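Local atomic coordinates of uncharacterized protein (Desulfovibrio piger, PDB entry 4LG3), a protein that is of unknown function and belongs to the DUF4875 family, placed in the CamS-like clan. Residues A[116-130]-A[166-179]. Residues are numbered along the deposited sequence; the frame is centred on the assembly and turned at random.
Sequences LQATPRGLTAQELKI and KVMLNPVFPEPFPQ
Short antiparallel edge pairing joins Ala118, at the end of strand 113-118, to Glu175 in strand 175-176; from there residues 119-124 and 167-174 lie alongside each other, in opposite directions, as far as helix 125-137. The pair is hydrogen-bonded: Ala118 N gives to Glu175 O at 2.8 Å and Glu175 N returns a bond to Ala118 O. Beyond it Phe177 N donates to Leu116 O less straight (3.2 Å, 141°). Phe177 takes the first torsion that sets its ring between the backbone N and the carbonyl carbon (chi1 75°), and Leu116 CB stands over the ring centre, 3.6 Å from the centroid and 7° off its normal, a CH-pi contact. The same ring touches Ala57 and Ile61 of helix 53-71, whose Lys53 forms a salt bridge with Glu175.

The two branches of Val172 go separate ways: CG1 packs on Thr119 CB and lies 3.4 Å from Pro120 CD, while CG2 sits 3.4 Å above one guanidinium face of Arg121, offset toward the rim, nearest NH2. In a salt bridge at the edge of that group, Arg121 NH1 and NH2 grip Glu127 end-on, OE1 and OE2 each accepting through its syn lone pair (Arg121 NH1 to Glu127 OE1 2.8 Å). Thr124 N meets Glu127 OE1 from the anti side, and Glu127 N returns a bond to Thr124 OG1, completing a capping box. Pro171 CB packs 3.6 Å from Glu127 OE2, and a water bridges Glu127 O to Met168 O.

With both carboxylate oxygens held by Arg121 and OE1 doubly engaged, Glu127 is fixed in rotation, and its buried charge is probably stabilised as the anion; poorly ordered Lys166, its NZ too far from OE2 for a salt bridge, may add a little.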
ATOM      1  N   LEU A 116      -7.827   9.319  -3.233  1.00 43.76           N
ATOM      2  CA  LEU A 116      -8.436   8.395  -2.294  1.00 42.15           C
ATOM      3  C   LEU A 116      -8.670   7.081  -2.979  1.00 43.89           C
ATOM      4  O   LEU A 116      -9.465   7.019  -3.899  1.00 44.76           O
ATOM      5  CB  LEU A 116      -9.736   8.990  -1.742  1.00 43.01           C
ATOM      6  CG  LEU A 116      -9.618  10.365  -1.069  1.00 46.39           C
ATOM      7  CD1 LEU A 116     -11.006  10.897  -0.646  1.00 46.08           C
ATOM      8  CD2 LEU A 116      -8.602  10.345   0.093  1.00 45.35           C
ATOM      9  N   GLN A 117      -7.895   6.060  -2.615  1.00 38.47           N
ATOM     10  CA  GLN A 117      -8.020   4.732  -3.208  1.00 39.23           C
ATOM     11  C   GLN A 117      -7.955   3.670  -2.166  1.00 43.03           C
ATOM     12  O   GLN A 117      -7.290   3.848  -1.159  1.00 44.16           O
ATOM     13  CB  GLN A 117      -6.938   4.437  -4.269  1.00 39.62           C
ATOM     14  CG  GLN A 117      -6.911   5.376  -5.448  1.00 36.52           C
ATOM     15  CD  GLN A 117      -5.775   5.010  -6.359  1.00 62.01           C
ATOM     16  OE1 GLN A 117      -5.978   4.466  -7.448  1.00 53.47           O
ATOM     17  NE2 GLN A 117      -4.540   5.299  -5.934  1.00 54.65           N
ATOM     18  N   ALA A 118      -8.665   2.577  -2.389  1.00 40.25           N
ATOM     19  CA  ALA A 118      -8.643   1.404  -1.523  1.00 41.16           C
ATOM     20  C   ALA A 118      -9.115   0.203  -2.317  1.00 48.46           C
ATOM     21  O   ALA A 118     -10.005   0.335  -3.162  1.00 50.80           O
ATOM     22  CB  ALA A 118      -9.503   1.612  -0.278  1.00 42.49           C
ATOM     23  N   THR A 119      -8.473  -0.948  -2.102  1.00 44.95           N
ATOM     24  CA  THR A 119      -8.855  -2.198  -2.762  1.00 45.46           C
ATOM     25  C   THR A 119     -10.144  -2.711  -2.072  1.00 51.75           C
ATOM     26  O   THR A 119     -10.358  -2.403  -0.893  1.00 50.80           O
ATOM     27  CB  THR A 119      -7.703  -3.222  -2.697  1.00 46.03           C
ATOM     28  OG1 THR A 119      -7.252  -3.339  -1.354  1.00 44.10           O
ATOM     29  CG2 THR A 119      -6.546  -2.889  -3.604  1.00 43.43           C
ATOM     30  N   PRO A 120     -11.001  -3.524  -2.731  1.00 50.64           N
ATOM     31  CA  PRO A 120     -12.231  -3.993  -2.032  1.00 51.36           C
ATOM     32  C   PRO A 120     -11.957  -4.869  -0.801  1.00 55.26           C
ATOM     33  O   PRO A 120     -12.846  -5.044   0.020  1.00 57.46           O
ATOM     34  CB  PRO A 120     -12.998  -4.763  -3.110  1.00 54.51           C
ATOM     35  CG  PRO A 120     -12.019  -5.022  -4.211  1.00 58.06           C
ATOM     36  CD  PRO A 120     -10.957  -3.970  -4.141  1.00 51.87           C
ATOM     37  N   ARG A 121     -10.728  -5.394  -0.666  1.00 51.48           N
ATOM     38  CA  ARG A 121     -10.239  -6.259   0.434  1.00 50.80           C
ATOM     39  C   ARG A 121      -8.722  -6.313   0.445  1.00 53.51           C
ATOM     40  O   ARG A 121      -8.094  -5.915  -0.542  1.00 53.98           O
ATOM     41  CB  ARG A 121     -10.779  -7.696   0.270  1.00 50.90           C
ATOM     42  CG  ARG A 121     -10.385  -8.369  -1.055  1.00 57.28           C
ATOM     43  CD  ARG A 121     -10.518  -9.877  -0.987  1.00 58.89           C
ATOM     44  NE  ARG A 121     -10.172 -10.537  -2.249  1.00 58.17           N
ATOM     45  CZ  ARG A 121      -8.998 -11.105  -2.514  1.00 62.17           C
ATOM     46  NH1 ARG A 121      -8.027 -11.096  -1.611  1.00 44.82           N
ATOM     47  NH2 ARG A 121      -8.792 -11.700  -3.676  1.00 50.06           N
ATOM     48  N   GLY A 122      -8.152  -6.873   1.512  1.00 48.32           N
ATOM     49  CA  GLY A 122      -6.720  -7.145   1.589  1.00 46.33           C
ATOM     50  C   GLY A 122      -6.410  -8.477   0.926  1.00 49.51           C
ATOM     51  O   GLY A 122      -7.271  -9.047   0.252  1.00 52.07           O
ATOM     52  N   LEU A 123      -5.210  -9.023   1.124  1.00 44.33           N
ATOM     53  CA  LEU A 123      -4.837 -10.262   0.424  1.00 44.07           C
ATOM     54  C   LEU A 123      -4.701 -11.465   1.349  1.00 50.37           C
ATOM     55  O   LEU A 123      -4.429 -11.321   2.542  1.00 50.13           O
ATOM     56  CB  LEU A 123      -3.512 -10.063  -0.368  1.00 42.70           C
ATOM     57  CG  LEU A 123      -3.350  -8.787  -1.262  1.00 45.08           C
ATOM     58  CD1 LEU A 123      -2.086  -8.861  -2.077  1.00 45.06           C
ATOM     59  CD2 LEU A 123      -4.538  -8.581  -2.222  1.00 44.01           C
ATOM     60  N   THR A 124      -4.887 -12.667   0.785  1.00 49.42           N
ATOM     61  CA  THR A 124      -4.756 -13.928   1.524  1.00 50.74           C
ATOM     62  C   THR A 124      -3.274 -14.228   1.721  1.00 54.66           C
ATOM     63  O   THR A 124      -2.435 -13.706   0.982  1.00 55.01           O
ATOM     64  CB  THR A 124      -5.456 -15.096   0.787  1.00 54.99           C
ATOM     65  OG1 THR A 124      -4.784 -15.360  -0.440  1.00 55.34           O
ATOM     66  CG2 THR A 124      -6.915 -14.842   0.511  1.00 49.68           C
ATOM     67  N   ALA A 125      -2.951 -15.106   2.666  1.00 51.54           N
ATOM     68  CA  ALA A 125      -1.564 -15.534   2.898  1.00 51.06           C
ATOM     69  C   ALA A 125      -0.956 -16.091   1.606  1.00 55.28           C
ATOM     70  O   ALA A 125       0.208 -15.820   1.312  1.00 52.97           O
ATOM     71  CB  ALA A 125      -1.517 -16.582   3.997  1.00 53.07           C
ATOM     72  N   GLN A 126      -1.766 -16.843   0.819  1.00 54.43           N
ATOM     73  CA  GLN A 126      -1.323 -17.431  -0.449  1.00 54.88           C
ATOM     74  C   GLN A 126      -1.025 -16.349  -1.494  1.00 55.64           C
ATOM     75  O   GLN A 126      -0.009 -16.431  -2.179  1.00 54.16           O
ATOM     76  CB  GLN A 126      -2.345 -18.418  -0.984  1.00 57.91           C
ATOM     77  CG  GLN A 126      -1.719 -19.399  -1.949  1.00 65.57           C
ATOM     78  CD  GLN A 126      -2.739 -20.150  -2.726  1.00 81.89           C
ATOM     79  OE1 GLN A 126      -3.510 -19.577  -3.499  1.00 79.83           O
ATOM     80  NE2 GLN A 126      -2.716 -21.455  -2.582  1.00 78.65           N
ATOM     81  N   GLU A 127      -1.897 -15.327  -1.581  1.00 51.04           N
ATOM     82  CA  GLU A 127      -1.724 -14.192  -2.500  1.00 47.63           C
ATOM     83  C   GLU A 127      -0.443 -13.415  -2.156  1.00 48.39           C
ATOM     84  O   GLU A 127       0.311 -13.035  -3.051  1.00 48.49           O
ATOM     85  CB  GLU A 127      -2.948 -13.277  -2.465  1.00 46.97           C
ATOM     86  CG  GLU A 127      -4.114 -13.791  -3.304  1.00 46.72           C
ATOM     87  CD  GLU A 127      -5.455 -13.112  -3.072  1.00 49.06           C
ATOM     88  OE1 GLU A 127      -5.655 -12.498  -2.000  1.00 53.01           O
ATOM     89  OE2 GLU A 127      -6.339 -13.262  -3.941  1.00 55.07           O
ATOM     90  N   LEU A 128      -0.182 -13.245  -0.866  1.00 42.86           N
ATOM     91  CA  LEU A 128       0.991 -12.551  -0.340  1.00 41.23           C
ATOM     92  C   LEU A 128       2.274 -13.337  -0.592  1.00 46.23           C
ATOM     93  O   LEU A 128       3.298 -12.738  -0.927  1.00 46.01           O
ATOM     94  CB  LEU A 128       0.808 -12.272   1.161  1.00 40.83           C
ATOM     95  CG  LEU A 128      -0.227 -11.193   1.536  1.00 42.97           C
ATOM     96  CD1 LEU A 128      -0.519 -11.236   3.010  1.00 43.20           C
ATOM     97  CD2 LEU A 128       0.225  -9.813   1.118  1.00 41.03           C
ATOM     98  N   LYS A 129       2.210 -14.669  -0.481  1.00 45.67           N
ATOM     99  CA  LYS A 129       3.326 -15.569  -0.761  1.00 47.16           C
ATOM    100  C   LYS A 129       3.652 -15.522  -2.258  1.00 52.87           C
ATOM    101  O   LYS A 129       4.834 -15.491  -2.607  1.00 54.66           O
ATOM    102  CB  LYS A 129       3.000 -17.018  -0.302  1.00 51.77           C
ATOM    103  CG  LYS A 129       4.126 -18.047  -0.500  1.00 70.33           C
ATOM    104  CD  LYS A 129       5.177 -18.006   0.618  1.00 88.78           C
ATOM    105  CE  LYS A 129       6.589 -18.218   0.108  1.00104.10           C
ATOM    106  NZ  LYS A 129       7.608 -17.700   1.067  1.00112.77           N
ATOM    107  N   ILE A 130       2.624 -15.488  -3.133  1.00 49.00           N
ATOM    108  CA  ILE A 130       2.817 -15.453  -4.590  1.00 50.57           C
ATOM    109  C   ILE A 130       3.579 -14.163  -4.952  1.00 55.32           C
ATOM    110  O   ILE A 130       4.535 -14.220  -5.748  1.00 55.84           O
ATOM    111  CB  ILE A 130       1.470 -15.605  -5.375  1.00 53.99           C
ATOM    112  CG1 ILE A 130       0.886 -17.017  -5.223  1.00 55.23           C
ATOM    113  CG2 ILE A 130       1.632 -15.270  -6.863  1.00 55.84           C
ATOM    114  CD1 ILE A 130      -0.563 -17.173  -5.720  1.00 56.78           C
ATOM    115  N   LYS A 166      -3.870 -18.899 -11.054  1.00 72.85           N
ATOM    116  CA  LYS A 166      -4.009 -18.365  -9.704  1.00 70.77           C
ATOM    117  C   LYS A 166      -2.751 -17.539  -9.339  1.00 71.28           C
ATOM    118  O   LYS A 166      -2.726 -16.917  -8.282  1.00 69.13           O
ATOM    119  CB  LYS A 166      -4.232 -19.519  -8.697  1.00 75.85           C
ATOM    120  CG  LYS A 166      -5.569 -19.491  -7.953  1.00101.57           C
ATOM    121  CD  LYS A 166      -5.542 -18.556  -6.721  1.00116.79           C
ATOM    122  CE  LYS A 166      -6.836 -18.533  -5.929  1.00129.50           C
ATOM    123  NZ  LYS A 166      -6.756 -17.596  -4.768  1.00132.77           N
ATOM    124  N   VAL A 167      -1.720 -17.517 -10.229  1.00 66.52           N
ATOM    125  CA  VAL A 167      -0.451 -16.807 -10.026  1.00 63.89           C
ATOM    126  C   VAL A 167      -0.462 -15.440 -10.746  1.00 67.94           C
ATOM    127  O   VAL A 167      -0.510 -15.370 -11.970  1.00 69.39           O
ATOM    128  CB  VAL A 167       0.782 -17.669 -10.452  1.00 68.56           C
ATOM    129  CG1 VAL A 167       2.086 -16.883 -10.359  1.00 66.27           C
ATOM    130  CG2 VAL A 167       0.875 -18.944  -9.627  1.00 69.97           C
HETATM  131  N   MSE A 168      -0.386 -14.359  -9.960  1.00 63.42           N
HETATM  132  CA  MSE A 168      -0.331 -12.968 -10.409  1.00 60.85           C
HETATM  133  C   MSE A 168       0.170 -12.098  -9.288  1.00 60.23           C
HETATM  134  O   MSE A 168      -0.016 -12.432  -8.109  1.00 60.27           O
HETATM  135  CB  MSE A 168      -1.683 -12.466 -10.913  1.00 63.59           C
HETATM  136  CG  MSE A 168      -2.758 -12.383  -9.838  1.00 70.85           C
HETATM  137 SE   MSE A 168      -4.471 -12.555 -10.696  0.75 81.94          SE
HETATM  138  CE  MSE A 168      -4.467 -14.453 -11.003  1.00 81.28           C
ATOM    139  N   LEU A 169       0.819 -10.981  -9.655  1.00 52.11           N
ATOM    140  CA  LEU A 169       1.351 -10.032  -8.705  1.00 48.04           C
ATOM    141  C   LEU A 169       0.208  -9.231  -8.077  1.00 54.54           C
ATOM    142  O   LEU A 169       0.212  -9.021  -6.860  1.00 53.35           O
ATOM    143  CB  LEU A 169       2.400  -9.105  -9.370  1.00 45.90           C
ATOM    144  CG  LEU A 169       2.993  -7.943  -8.506  1.00 46.07           C
ATOM    145  CD1 LEU A 169       3.727  -8.450  -7.228  1.00 44.01           C
ATOM    146  CD2 LEU A 169       3.839  -7.025  -9.328  1.00 44.05           C
ATOM    147  N   ASN A 170      -0.762  -8.790  -8.908  1.00 53.40           N
ATOM    148  CA  ASN A 170      -1.864  -7.946  -8.477  1.00 52.45           C
ATOM    149  C   ASN A 170      -3.220  -8.694  -8.610  1.00 56.38           C
ATOM    150  O   ASN A 170      -3.895  -8.583  -9.646  1.00 57.09           O
ATOM    151  CB  ASN A 170      -1.845  -6.620  -9.266  1.00 53.67           C
ATOM    152  CG  ASN A 170      -2.218  -5.404  -8.445  1.00 83.80           C
ATOM    153  OD1 ASN A 170      -3.019  -5.456  -7.498  1.00 71.78           O
ATOM    154  ND2 ASN A 170      -1.631  -4.274  -8.799  1.00 81.28           N
ATOM    155  N   PRO A 171      -3.634  -9.444  -7.549  1.00 50.04           N
ATOM    156  CA  PRO A 171      -4.924 -10.152  -7.607  1.00 50.14           C
ATOM    157  C   PRO A 171      -6.132  -9.238  -7.461  1.00 53.86           C
ATOM    158  O   PRO A 171      -7.242  -9.676  -7.711  1.00 54.22           O
ATOM    159  CB  PRO A 171      -4.860 -11.114  -6.404  1.00 51.79           C
ATOM    160  CG  PRO A 171      -3.929 -10.513  -5.468  1.00 54.52           C
ATOM    161  CD  PRO A 171      -2.959  -9.659  -6.249  1.00 49.72           C
ATOM    162  N   VAL A 172      -5.932  -7.999  -6.984  1.00 51.83           N
ATOM    163  CA  VAL A 172      -7.008  -7.051  -6.676  1.00 52.88           C
ATOM    164  C   VAL A 172      -6.466  -5.637  -6.844  1.00 57.81           C
ATOM    165  O   VAL A 172      -5.630  -5.193  -6.047  1.00 59.97           O
ATOM    166  CB  VAL A 172      -7.575  -7.267  -5.220  1.00 56.69           C
ATOM    167  CG1 VAL A 172      -8.486  -6.134  -4.809  1.00 55.79           C
ATOM    168  CG2 VAL A 172      -8.314  -8.594  -5.069  1.00 58.54           C
ATOM    169  N   PHE A 173      -7.003  -4.917  -7.820  1.00 52.23           N
ATOM    170  CA  PHE A 173      -6.671  -3.532  -8.133  1.00 49.58           C
ATOM    171  C   PHE A 173      -7.404  -2.542  -7.194  1.00 54.91           C
ATOM    172  O   PHE A 173      -8.539  -2.798  -6.753  1.00 56.20           O
ATOM    173  CB  PHE A 173      -7.014  -3.214  -9.621  1.00 50.43           C
ATOM    174  CG  PHE A 173      -5.958  -3.692 -10.595  1.00 50.21           C
ATOM    175  CD1 PHE A 173      -4.655  -3.187 -10.547  1.00 49.78           C
ATOM    176  CD2 PHE A 173      -6.259  -4.655 -11.555  1.00 51.79           C
ATOM    177  CE1 PHE A 173      -3.675  -3.642 -11.441  1.00 50.18           C
ATOM    178  CE2 PHE A 173      -5.272  -5.122 -12.436  1.00 54.40           C
ATOM    179  CZ  PHE A 173      -3.982  -4.613 -12.371  1.00 50.05           C
ATOM    180  N   PRO A 174      -6.799  -1.364  -6.940  1.00 51.18           N
ATOM    181  CA  PRO A 174      -7.469  -0.376  -6.078  1.00 50.79           C
ATOM    182  C   PRO A 174      -8.654   0.254  -6.782  1.00 53.00           C
ATOM    183  O   PRO A 174      -8.755   0.204  -7.996  1.00 54.84           O
ATOM    184  CB  PRO A 174      -6.355   0.659  -5.790  1.00 51.22           C
ATOM    185  CG  PRO A 174      -5.058  -0.036  -6.182  1.00 54.74           C
ATOM    186  CD  PRO A 174      -5.464  -0.883  -7.350  1.00 51.50           C
ATOM    187  N   GLU A 175      -9.563   0.798  -6.003  1.00 48.78           N
ATOM    188  CA  GLU A 175     -10.735   1.536  -6.477  1.00 50.16           C
ATOM    189  C   GLU A 175     -10.734   2.888  -5.808  1.00 51.63           C
ATOM    190  O   GLU A 175     -10.230   2.956  -4.683  1.00 48.72           O
ATOM    191  CB  GLU A 175     -12.059   0.829  -6.078  1.00 53.28           C
ATOM    192  CG  GLU A 175     -12.263  -0.609  -6.488  1.00 64.82           C
ATOM    193  CD  GLU A 175     -13.586  -1.149  -5.978  1.00 78.42           C
ATOM    194  OE1 GLU A 175     -14.107  -0.602  -4.979  1.00 56.34           O
ATOM    195  OE2 GLU A 175     -14.128  -2.083  -6.612  1.00 77.06           O
ATOM    196  N   PRO A 176     -11.414   3.937  -6.337  1.00 47.93           N
ATOM    197  CA  PRO A 176     -11.542   5.169  -5.537  1.00 46.60           C
ATOM    198  C   PRO A 176     -12.372   4.889  -4.274  1.00 50.02           C
ATOM    199  O   PRO A 176     -13.034   3.854  -4.193  1.00 52.90           O
ATOM    200  CB  PRO A 176     -12.253   6.149  -6.482  1.00 49.24           C
ATOM    201  CG  PRO A 176     -12.203   5.517  -7.835  1.00 53.67           C
ATOM    202  CD  PRO A 176     -12.130   4.052  -7.629  1.00 49.30           C
ATOM    203  N   PHE A 177     -12.301   5.755  -3.274  1.00 43.09           N
ATOM    204  CA  PHE A 177     -13.140   5.603  -2.077  1.00 43.28           C
ATOM    205  C   PHE A 177     -13.765   6.968  -1.809  1.00 50.82           C
ATOM    206  O   PHE A 177     -13.185   7.990  -2.220  1.00 48.10           O
ATOM    207  CB  PHE A 177     -12.437   4.973  -0.861  1.00 42.39           C
ATOM    208  CG  PHE A 177     -11.453   5.799  -0.064  1.00 41.67           C
ATOM    209  CD1 PHE A 177     -11.899   6.806   0.798  1.00 44.43           C
ATOM    210  CD2 PHE A 177     -10.101   5.477  -0.059  1.00 41.17           C
ATOM    211  CE1 PHE A 177     -11.003   7.528   1.576  1.00 43.93           C
ATOM    212  CE2 PHE A 177      -9.196   6.206   0.714  1.00 43.28           C
ATOM    213  CZ  PHE A 177      -9.657   7.224   1.533  1.00 42.02           C
ATOM    214  N   PRO A 178     -14.991   7.013  -1.240  1.00 51.66           N
ATOM    215  CA  PRO A 178     -15.683   8.302  -1.122  1.00 54.08           C
ATOM    216  C   PRO A 178     -15.030   9.291  -0.161  1.00 58.81           C
ATOM    217  O   PRO A 178     -14.498   8.927   0.887  1.00 57.26           O
ATOM    218  CB  PRO A 178     -17.087   7.918  -0.645  1.00 57.76           C
ATOM    219  CG  PRO A 178     -17.223   6.484  -0.957  1.00 61.94           C
ATOM    220  CD  PRO A 178     -15.853   5.915  -0.774  1.00 54.27           C
ATOM    221  N   GLN A 179     -15.098  10.563  -0.560  1.00 57.39           N
ATOM    222  CA  GLN A 179     -14.611  11.742   0.145  1.00 57.61           C
ATOM    223  C   GLN A 179     -15.239  11.849   1.557  1.00 61.90           C
ATOM    224  O   GLN A 179     -14.562  12.293   2.475  1.00 61.47           O
ATOM    225  CB  GLN A 179     -14.959  12.978  -0.712  1.00 60.57           C
ATOM    226  CG  GLN A 179     -14.456  14.314  -0.175  1.00 79.11           C
ATOM    227  CD  GLN A 179     -13.024  14.619  -0.538  1.00 87.76           C
ATOM    228  OE1 GLN A 179     -12.482  14.155  -1.553  1.00 70.32           O
ATOM    229  NE2 GLN A 179     -12.406  15.481   0.259  1.00 87.61           N
TER
HETATM  230  O   HOH W   1      -5.900 -17.283  -2.141  1.00 51.63           O
HETATM  231  O   HOH W   2      -1.002 -12.939  -5.548  1.00 46.50           O